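Local coordinates for succinate-semialdehyde dehydrogenase (Synechococcus sp., PDB 4ITA), which probably catalyses the oxidation of succinic semialdehyde to succinate, using NADP+ as cofactor, and is held here with bound NADPH, at residues Q39-T44 with R50-N55; F134-V139 with A165-A170; F140-P145 with N151-K156. All blocks are in the same frame, centred on the assembly; numbering follows the deposited sequence.

In the fold
From the N terminus, interaction 1 comes first: it closes the short turn between helices 24-41 and 46-62. Interaction 2 then spans a long loop, from the start of helix 137-149 to helix 162-175, and within that loop lies interaction 3, where strand 152-156 returns along helix 137-149. Interactions 2 and 3 share helix 137-149 and touch, V168 packing on F140 and V139 on L155. Interaction 1 touches interaction 3: Y41 meets N151 and V152, and L53 meets A144. Together the three contacts join the N-terminal helices, helices 137-149 and 162-175 and strand 152-156 within the Rossmann-type part of the fold, with interactions 2 and 3 holding residues of the NADPH pocket.

Interaction 1: residues Q39-T44 with R50-N55. With EDO (1,2-ethanediol), chain S.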
# COMPACT_ATOMS: atom_id res chain seq x y z
N GLN A 39 17.63 -15.53 -3.18
CA GLN A 39 17.34 -16.91 -2.81
C GLN A 39 18.20 -17.37 -1.64
O GLN A 39 17.74 -18.13 -0.78
CB GLN A 39 17.46 -17.84 -4.02
CG GLN A 39 16.25 -17.75 -4.92
CD GLN A 39 14.96 -17.95 -4.15
OE1 GLN A 39 14.84 -18.86 -3.32
NE2 GLN A 39 13.98 -17.09 -4.41
N ALA A 40 19.43 -16.87 -1.57
CA ALA A 40 20.31 -17.19 -0.45
C ALA A 40 20.09 -16.22 0.71
O ALA A 40 20.10 -16.62 1.87
CB ALA A 40 21.76 -17.18 -0.89
N TYR A 41 19.89 -14.94 0.39
CA TYR A 41 19.82 -13.90 1.41
C TYR A 41 18.60 -14.06 2.31
O TYR A 41 18.66 -13.79 3.51
CB TYR A 41 19.88 -12.51 0.77
CG TYR A 41 20.01 -11.39 1.78
CD1 TYR A 41 21.16 -11.25 2.54
CD2 TYR A 41 18.99 -10.47 1.96
CE1 TYR A 41 21.30 -10.23 3.46
CE2 TYR A 41 19.11 -9.44 2.88
CZ TYR A 41 20.26 -9.33 3.64
OH TYR A 41 20.40 -8.32 4.56
N ARG A 42 17.50 -14.53 1.73
CA ARG A 42 16.27 -14.74 2.50
C ARG A 42 16.48 -15.81 3.57
O ARG A 42 15.71 -15.88 4.53
CB ARG A 42 15.10 -15.10 1.56
CG ARG A 42 15.17 -16.54 1.04
CD ARG A 42 14.33 -16.81 -0.21
NE ARG A 42 12.91 -16.55 -0.05
CZ ARG A 42 11.98 -16.94 -0.92
NH1 ARG A 42 12.34 -17.64 -2.00
NH2 ARG A 42 10.70 -16.65 -0.72
N ARG A 43 17.52 -16.62 3.43
CA ARG A 43 17.82 -17.69 4.39
C ARG A 43 18.83 -17.27 5.46
O ARG A 43 19.10 -18.04 6.38
CB ARG A 43 18.33 -18.94 3.67
CG ARG A 43 17.29 -19.61 2.78
CD ARG A 43 17.88 -20.71 1.91
NE ARG A 43 18.28 -21.89 2.68
CZ ARG A 43 17.44 -22.84 3.10
NH1 ARG A 43 16.14 -22.75 2.85
NH2 ARG A 43 17.91 -23.87 3.79
N THR A 44 19.41 -16.07 5.33
CA THR A 44 20.35 -15.60 6.35
C THR A 44 19.66 -15.33 7.67
O THR A 44 18.46 -15.04 7.72
CB THR A 44 21.10 -14.31 5.93
OG1 THR A 44 20.17 -13.25 5.67
CG2 THR A 44 21.98 -14.57 4.71
N ARG A 50 22.14 -8.13 10.88
CA ARG A 50 22.44 -7.13 11.90
C ARG A 50 23.91 -6.75 11.91
O ARG A 50 24.26 -5.58 12.02
CB ARG A 50 22.03 -7.67 13.27
CG ARG A 50 22.30 -6.73 14.42
CD ARG A 50 21.82 -7.32 15.74
NE ARG A 50 20.39 -7.61 15.73
CZ ARG A 50 19.87 -8.83 15.73
NH1 ARG A 50 18.55 -8.99 15.70
NH2 ARG A 50 20.66 -9.90 15.76
N GLN A 51 24.78 -7.75 11.80
CA GLN A 51 26.22 -7.50 11.73
C GLN A 51 26.57 -6.61 10.54
O GLN A 51 27.29 -5.62 10.67
CB GLN A 51 26.98 -8.82 11.61
CG GLN A 51 28.46 -8.62 11.39
CD GLN A 51 29.16 -9.86 10.88
OE1 GLN A 51 28.56 -10.94 10.78
NE2 GLN A 51 30.44 -9.72 10.55
N TRP A 52 26.04 -6.95 9.37
CA TRP A 52 26.35 -6.18 8.17
C TRP A 52 25.78 -4.77 8.27
O TRP A 52 26.44 -3.79 7.91
CB TRP A 52 25.88 -6.94 6.92
CG TRP A 52 26.55 -8.29 6.79
CD1 TRP A 52 27.84 -8.60 7.13
CD2 TRP A 52 25.96 -9.51 6.31
NE1 TRP A 52 28.09 -9.94 6.88
CE2 TRP A 52 26.95 -10.51 6.38
CE3 TRP A 52 24.69 -9.84 5.83
CZ2 TRP A 52 26.70 -11.83 6.00
CZ3 TRP A 52 24.45 -11.15 5.44
CH2 TRP A 52 25.45 -12.13 5.53
N LEU A 53 24.57 -4.63 8.82
CA LEU A 53 23.96 -3.31 9.00
C LEU A 53 24.76 -2.45 9.97
O LEU A 53 24.97 -1.26 9.74
CB LEU A 53 22.53 -3.44 9.48
CG LEU A 53 21.40 -3.08 8.53
CD1 LEU A 53 20.09 -3.00 9.29
CD2 LEU A 53 21.70 -1.77 7.81
N GLU A 54 25.21 -3.06 11.07
CA GLU A 54 26.01 -2.33 12.04
C GLU A 54 27.38 -1.97 11.49
O GLU A 54 27.93 -0.92 11.80
CB GLU A 54 26.10 -3.10 13.37
CG GLU A 54 24.76 -3.10 14.09
CD GLU A 54 24.74 -3.85 15.41
OE1 GLU A 54 25.62 -4.70 15.64
OE2 GLU A 54 23.83 -3.56 16.22
N ASN A 55 27.93 -2.84 10.64
CA ASN A 55 29.18 -2.52 9.96
C ASN A 55 29.00 -1.30 9.05
O ASN A 55 29.88 -0.44 8.99
CB ASN A 55 29.69 -3.70 9.13
CG ASN A 55 30.35 -4.77 9.96
OD1 ASN A 55 30.59 -4.61 11.15
ND2 ASN A 55 30.67 -5.88 9.31
C1 EDO S . 13.79 -13.98 5.63
O1 EDO S . 13.09 -15.15 5.16
C2 EDO S . 13.38 -13.57 7.04
O2 EDO S . 13.23 -12.14 7.15
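The turn joining helices 24-41 and 46-62, near the N terminus of the aldehyde dehydrogenase fold, is closed by Y41 and W52, whose rings meet edge against edge. CE1 of Y41 lies 3.8 Å from CZ3 of W52, each atom near the plane of the other ring, so neither ring covers a face of the other. With CG anti to the backbone N (chi1 -172°), the Y41 ring extends far enough for CE1 to meet the indole. T44 adds a lighter touch at the same indole edge, its CG2 standing 4.3 Å from W52 CZ3.

The chain leaves helix 24-41 through a type I turn from Y41 to T44. Y41 O accepts both T44 N, at 3.0 Å, and T44 OG1, at 2.7 Å; the hydroxyl lies in the carbonyl plane. The same OG1 sits above one face of the Y41 ring, toward its rim, and is also hydrogen-bonded to R49, which fixes the turn.

Around this corner, F177 packs edge-to-face on W52 and also touches Y41. The Y41 hydroxyl donates to L147 O of helix 137-149, while R50 forms a salt bridge with E101 of helix 79-103, so the corner rests on helices 137-149 and 79-103.

Interaction 2: residues F134-V139 with A165-A170. With EDO (1,2-ethanediol), chain R.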
# COMPACT_ATOMS: atom_id res chain seq x y z
N PHE A 134 18.54 14.44 -0.47
CA PHE A 134 19.19 13.80 0.67
C PHE A 134 19.75 12.50 0.13
O PHE A 134 19.17 11.43 0.34
CB PHE A 134 18.22 13.57 1.83
CG PHE A 134 17.73 14.83 2.48
CD1 PHE A 134 16.52 15.40 2.10
CD2 PHE A 134 18.48 15.46 3.46
CE1 PHE A 134 16.07 16.57 2.70
CE2 PHE A 134 18.03 16.63 4.06
CZ PHE A 134 16.82 17.19 3.68
N PRO A 135 20.86 12.59 -0.60
CA PRO A 135 21.30 11.48 -1.45
C PRO A 135 21.82 10.26 -0.68
O PRO A 135 21.90 9.19 -1.28
CB PRO A 135 22.40 12.11 -2.31
CG PRO A 135 22.96 13.21 -1.45
CD PRO A 135 21.78 13.75 -0.67
N PHE A 136 22.17 10.43 0.59
CA PHE A 136 22.51 9.29 1.45
C PHE A 136 21.32 8.88 2.32
O PHE A 136 20.91 7.72 2.33
CB PHE A 136 23.72 9.61 2.34
CG PHE A 136 25.05 9.29 1.72
CD1 PHE A 136 25.43 9.87 0.52
CD2 PHE A 136 25.94 8.43 2.36
CE1 PHE A 136 26.67 9.58 -0.05
CE2 PHE A 136 27.18 8.14 1.80
CZ PHE A 136 27.54 8.72 0.59
N TRP A 137 20.78 9.84 3.06
CA TRP A 137 19.73 9.56 4.04
C TRP A 137 18.51 8.87 3.44
O TRP A 137 18.03 7.89 4.00
CB TRP A 137 19.33 10.84 4.79
CG TRP A 137 17.98 10.79 5.44
CD1 TRP A 137 16.87 11.51 5.08
CD2 TRP A 137 17.59 9.99 6.56
NE1 TRP A 137 15.82 11.20 5.90
CE2 TRP A 137 16.23 10.27 6.82
CE3 TRP A 137 18.26 9.07 7.37
CZ2 TRP A 137 15.53 9.65 7.86
CZ3 TRP A 137 17.55 8.46 8.40
CH2 TRP A 137 16.21 8.75 8.63
N GLN A 138 18.01 9.35 2.31
CA GLN A 138 16.81 8.72 1.77
C GLN A 138 17.08 7.29 1.33
O GLN A 138 16.19 6.42 1.40
CB GLN A 138 16.23 9.51 0.61
CG GLN A 138 16.07 11.00 0.86
CD GLN A 138 14.80 11.32 1.59
OE1 GLN A 138 14.03 10.43 1.91
NE2 GLN A 138 14.56 12.60 1.84
N VAL A 139 18.29 7.03 0.86
CA VAL A 139 18.66 5.67 0.48
C VAL A 139 18.71 4.76 1.70
O VAL A 139 18.10 3.69 1.71
CB VAL A 139 20.00 5.63 -0.28
CG1 VAL A 139 20.40 4.19 -0.57
CG2 VAL A 139 19.90 6.43 -1.59
N ALA A 165 25.45 7.55 -5.28
CA ALA A 165 24.82 6.26 -5.52
C ALA A 165 25.85 5.12 -5.49
O ALA A 165 25.62 4.07 -4.87
CB ALA A 165 24.07 6.29 -6.83
N LEU A 166 27.00 5.32 -6.13
CA LEU A 166 28.05 4.32 -6.11
C LEU A 166 28.64 4.16 -4.71
O LEU A 166 28.97 3.05 -4.28
CB LEU A 166 29.14 4.67 -7.12
CG LEU A 166 28.68 4.62 -8.57
CD1 LEU A 166 29.71 5.27 -9.48
CD2 LEU A 166 28.39 3.19 -9.00
N ALA A 167 28.77 5.26 -3.98
CA ALA A 167 29.30 5.20 -2.62
C ALA A 167 28.42 4.37 -1.69
O ALA A 167 28.94 3.62 -0.86
CB ALA A 167 29.51 6.61 -2.06
N VAL A 168 27.11 4.50 -1.81
CA VAL A 168 26.22 3.72 -0.95
C VAL A 168 26.40 2.22 -1.22
O VAL A 168 26.51 1.43 -0.27
CB VAL A 168 24.74 4.12 -1.12
CG1 VAL A 168 23.83 3.13 -0.42
CG2 VAL A 168 24.52 5.54 -0.59
N GLU A 169 26.47 1.83 -2.49
CA GLU A 169 26.75 0.43 -2.79
C GLU A 169 28.09 -0.02 -2.22
O GLU A 169 28.19 -1.10 -1.65
CB GLU A 169 26.68 0.14 -4.30
CG GLU A 169 26.97 -1.34 -4.59
CD GLU A 169 26.96 -1.74 -6.06
OE1 GLU A 169 26.05 -1.37 -6.81
OE2 GLU A 169 27.87 -2.50 -6.46
N ALA A 170 29.12 0.82 -2.36
CA ALA A 170 30.45 0.48 -1.85
C ALA A 170 30.46 0.32 -0.33
O ALA A 170 31.14 -0.55 0.20
CB ALA A 170 31.46 1.52 -2.29
C1 EDO R . 14.41 15.01 5.49
O1 EDO R . 14.37 14.51 6.83
C2 EDO R . 13.26 14.39 4.70
O2 EDO R . 13.45 12.97 4.60
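V168 and A167 of helix 162-175 pack against F136 and V139, where the chain enters helix 137-149; both helices belong to the Rossmann-type cofactor domain of the aldehyde dehydrogenase fold. The contact is buried and wholly apolar.

A165, in the first turn of the helix, points its methyl away from the other segment and touches H157. The carbonyl of A165 receives the hydroxyl of T184, which ties this turn to strand 182-185. A167 brings the first contact, its CB 3.9 Å from CZ at the far end of the F136 ring and oblique to it. I70 of helix 64-75 also touches A167.

One residue on, V168 divides its two methyls between two partners. CG2 stands over the centre of the F136 ring, 4.3 Å from the centroid and 5° off the normal, a CH-pi contact made almost straight down on the face. CG1, which is anti to the backbone N (chi1 170°), turns instead to V139. E169 takes no part in this packing, and its OE1 accepts the backbone N of T184, a second tie to the same strand.

On the first segment, E85 of helix 79-103 accepts the backbone N of both F136 and W137 through OE2, holding the backbone as it leads into helix 137-149. Beyond it, W137 and Q138 turn to a bound ethanediol, probably from the crystallisation liquor: W137 NE1 donates to its O2 at 3.2 Å, and Q138 NE2 gives a weak bond to the same atom. Q138 also touches NADPH, so the helix that V168 packs against carries part of the cofactor pocket. The closest approach across the two segments is between the valines, V139 CG1 and V168 CG1, at 3.6 Å.

Interaction 3: residues F140-P145 with N151-K156; sequences FRFAAP and NVAVLK. With NDP (NADPH dihydro-nicotinamide-adenine-dinucleotide phosphate), chain C; EDO (1,2-ethanediol), chain F.
F142 turns its ring from helix 137-149 onto strand 152-156, meeting A153 and L155 inside a beta-alpha-beta unit made with strand 115-129, part of the Rossmann-type cofactor domain. The ring comes edge-on to A153: CE1 lies 3.9 Å from A153 CB, which sits near the ring plane. On the other side of the ring tip, CE2 stands 4.3 Å from CD1 of L155, and this approach is oblique. One ring thus meets two strand residues two apart in sequence. F142 reaches the strand with CG between the backbone N and the carbonyl carbon (chi1 90°), while the methyl of its own neighbour A143 lies over the centre of one face. A128 and F182, from the strands beside 152-156, also touch F142, placing the ring on the sheet.

Polar residues of both segments reach further. N151, before the strand, accepts G124 N at OD1, and its ND2 donates to F447 O and to a bound ethanediol. On the helix, R141 points its guanidinium edge at the nicotinamide end of NADPH; NH1 and NH2 each donate to the carboxamide oxygen O7N at 3.0 Å, a two-pronged grip in the guanidinium plane that should steady the carboxamide. At the other end of the cofactor, K156, the last strand residue, bends at chi2 and chi4 to bring NZ to the 2'-phosphate. Its amine also donates to I187 O and weakly to O2B, the ester oxygen linking that phosphate to the ribose. This phosphate distinguishes NADPH from NADH, and K156 NZ donates a hydrogen bond to its O1X at 2.8 Å.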
# COMPACT_ATOMS: atom_id res chain seq x y z
N PHE A 140 19.40 5.18 2.76
CA PHE A 140 19.47 4.35 3.95
C PHE A 140 18.13 4.21 4.66
O PHE A 140 17.86 3.17 5.25
CB PHE A 140 20.60 4.82 4.88
CG PHE A 140 21.96 4.44 4.37
CD1 PHE A 140 22.43 3.14 4.51
CD2 PHE A 140 22.75 5.37 3.71
CE1 PHE A 140 23.67 2.78 4.03
CE2 PHE A 140 24.00 5.01 3.22
CZ PHE A 140 24.46 3.71 3.38
N ARG A 141 17.28 5.23 4.55
CA ARG A 141 15.92 5.16 5.08
C ARG A 141 15.16 3.94 4.55
O ARG A 141 14.46 3.27 5.32
CB ARG A 141 15.16 6.46 4.77
CG ARG A 141 13.74 6.48 5.29
CD ARG A 141 13.08 7.84 5.07
NE ARG A 141 12.73 8.07 3.67
CZ ARG A 141 11.98 9.08 3.24
NH1 ARG A 141 11.52 9.98 4.11
NH2 ARG A 141 11.71 9.21 1.95
N PHE A 142 15.26 3.66 3.25
CA PHE A 142 14.58 2.48 2.73
C PHE A 142 15.48 1.24 2.82
O PHE A 142 14.99 0.13 3.04
CB PHE A 142 14.07 2.68 1.29
CG PHE A 142 15.06 2.29 0.24
CD1 PHE A 142 15.18 0.97 -0.17
CD2 PHE A 142 15.90 3.24 -0.31
CE1 PHE A 142 16.13 0.61 -1.12
CE2 PHE A 142 16.85 2.89 -1.26
CZ PHE A 142 16.97 1.57 -1.65
N ALA A 143 16.79 1.41 2.66
CA ALA A 143 17.67 0.25 2.53
C ALA A 143 17.87 -0.50 3.84
O ALA A 143 17.90 -1.73 3.84
CB ALA A 143 19.02 0.64 1.93
N ALA A 144 18.01 0.22 4.94
CA ALA A 144 18.20 -0.44 6.24
C ALA A 144 17.07 -1.43 6.57
O ALA A 144 17.35 -2.60 6.85
CB ALA A 144 18.43 0.59 7.36
N PRO A 145 15.79 -1.01 6.52
CA PRO A 145 14.75 -2.00 6.81
C PRO A 145 14.62 -3.07 5.73
O PRO A 145 14.32 -4.22 6.07
CB PRO A 145 13.46 -1.16 6.92
CG PRO A 145 13.75 0.08 6.15
CD PRO A 145 15.22 0.35 6.35
N ASN A 151 14.80 -8.65 2.15
CA ASN A 151 14.65 -8.25 0.76
C ASN A 151 16.02 -7.96 0.15
O ASN A 151 17.00 -7.75 0.87
CB ASN A 151 13.80 -6.98 0.65
CG ASN A 151 12.31 -7.23 0.85
OD1 ASN A 151 11.77 -8.26 0.47
ND2 ASN A 151 11.63 -6.24 1.42
N VAL A 152 16.08 -7.94 -1.18
CA VAL A 152 17.22 -7.34 -1.85
C VAL A 152 16.72 -6.09 -2.58
O VAL A 152 15.51 -5.92 -2.77
CB VAL A 152 17.96 -8.31 -2.79
CG1 VAL A 152 18.43 -9.53 -2.02
CG2 VAL A 152 17.08 -8.71 -3.97
N ALA A 153 17.64 -5.22 -2.97
CA ALA A 153 17.23 -3.94 -3.53
C ALA A 153 18.06 -3.53 -4.72
O ALA A 153 19.27 -3.77 -4.79
CB ALA A 153 17.29 -2.86 -2.46
N VAL A 154 17.39 -2.89 -5.67
CA VAL A 154 18.06 -2.19 -6.76
C VAL A 154 17.68 -0.72 -6.64
O VAL A 154 16.51 -0.38 -6.46
CB VAL A 154 17.75 -2.78 -8.16
CG1 VAL A 154 18.34 -4.19 -8.28
CG2 VAL A 154 16.23 -2.81 -8.44
N LEU A 155 18.69 0.14 -6.72
CA LEU A 155 18.52 1.58 -6.56
C LEU A 155 18.69 2.31 -7.88
O LEU A 155 19.73 2.18 -8.53
CB LEU A 155 19.55 2.11 -5.58
CG LEU A 155 19.73 3.64 -5.51
CD1 LEU A 155 18.50 4.34 -4.96
CD2 LEU A 155 20.98 4.00 -4.71
N LYS A 156 17.68 3.07 -8.28
CA LYS A 156 17.84 4.06 -9.33
C LYS A 156 17.87 5.42 -8.64
O LYS A 156 16.84 5.94 -8.19
CB LYS A 156 16.71 3.98 -10.36
CG LYS A 156 16.84 4.98 -11.52
CD LYS A 156 15.99 6.25 -11.32
CE LYS A 156 16.14 7.22 -12.50
NZ LYS A 156 17.48 7.90 -12.54
PA NDP C . 12.22 14.13 -9.50
O1A NDP C . 10.88 13.48 -9.29
O2A NDP C . 12.48 14.91 -10.76
O5B NDP C . 13.35 13.00 -9.40
C5B NDP C . 13.38 12.05 -8.33
C4B NDP C . 13.83 10.68 -8.84
O4B NDP C . 12.84 10.18 -9.75
C3B NDP C . 15.12 10.72 -9.65
O3B NDP C . 15.81 9.47 -9.47
C2B NDP C . 14.63 10.82 -11.08
O2B NDP C . 15.56 10.34 -12.04
C1B NDP C . 13.46 9.89 -11.01
N9A NDP C . 12.42 10.10 -12.03
C8A NDP C . 11.97 11.27 -12.53
N7A NDP C . 10.98 11.04 -13.42
C5A NDP C . 10.78 9.71 -13.47
C6A NDP C . 9.89 8.79 -14.19
N6A NDP C . 8.98 9.26 -15.07
N1A NDP C . 10.03 7.47 -13.94
C2A NDP C . 10.92 6.99 -13.07
N3A NDP C . 11.77 7.77 -12.38
C4A NDP C . 11.73 9.11 -12.54
O3 NDP C . 12.42 15.02 -8.15
PN NDP C . 13.16 16.43 -7.85
O1N NDP C . 12.90 17.45 -8.94
O2N NDP C . 14.57 16.12 -7.42
O5D NDP C . 12.34 16.91 -6.55
C5D NDP C . 12.43 16.19 -5.33
C4D NDP C . 11.03 15.93 -4.79
O4D NDP C . 11.08 14.88 -3.81
C3D NDP C . 10.44 17.13 -4.08
O3D NDP C . 9.06 17.28 -4.44
C2D NDP C . 10.63 16.75 -2.63
O2D NDP C . 9.72 17.47 -1.80
C1D NDP C . 10.34 15.27 -2.65
N1N NDP C . 10.86 14.63 -1.43
C2N NDP C . 10.10 13.77 -0.74
C3N NDP C . 10.37 13.54 0.61
C7N NDP C . 9.57 12.56 1.41
O7N NDP C . 10.16 11.76 2.13
N7N NDP C . 8.24 12.59 1.34
C4N NDP C . 11.49 14.27 1.32
C5N NDP C . 12.47 14.73 0.34
C6N NDP C . 12.11 14.90 -1.00
P2B NDP C . 16.47 11.34 -12.91
O1X NDP C . 17.24 10.38 -13.77
O2X NDP C . 15.52 12.21 -13.70
O3X NDP C . 17.34 12.11 -11.98
C1 EDO F . 11.48 -3.70 4.04
O1 EDO F . 11.66 -3.45 2.63
C2 EDO F . 10.04 -4.08 4.35
O2 EDO F . 9.26 -2.88 4.22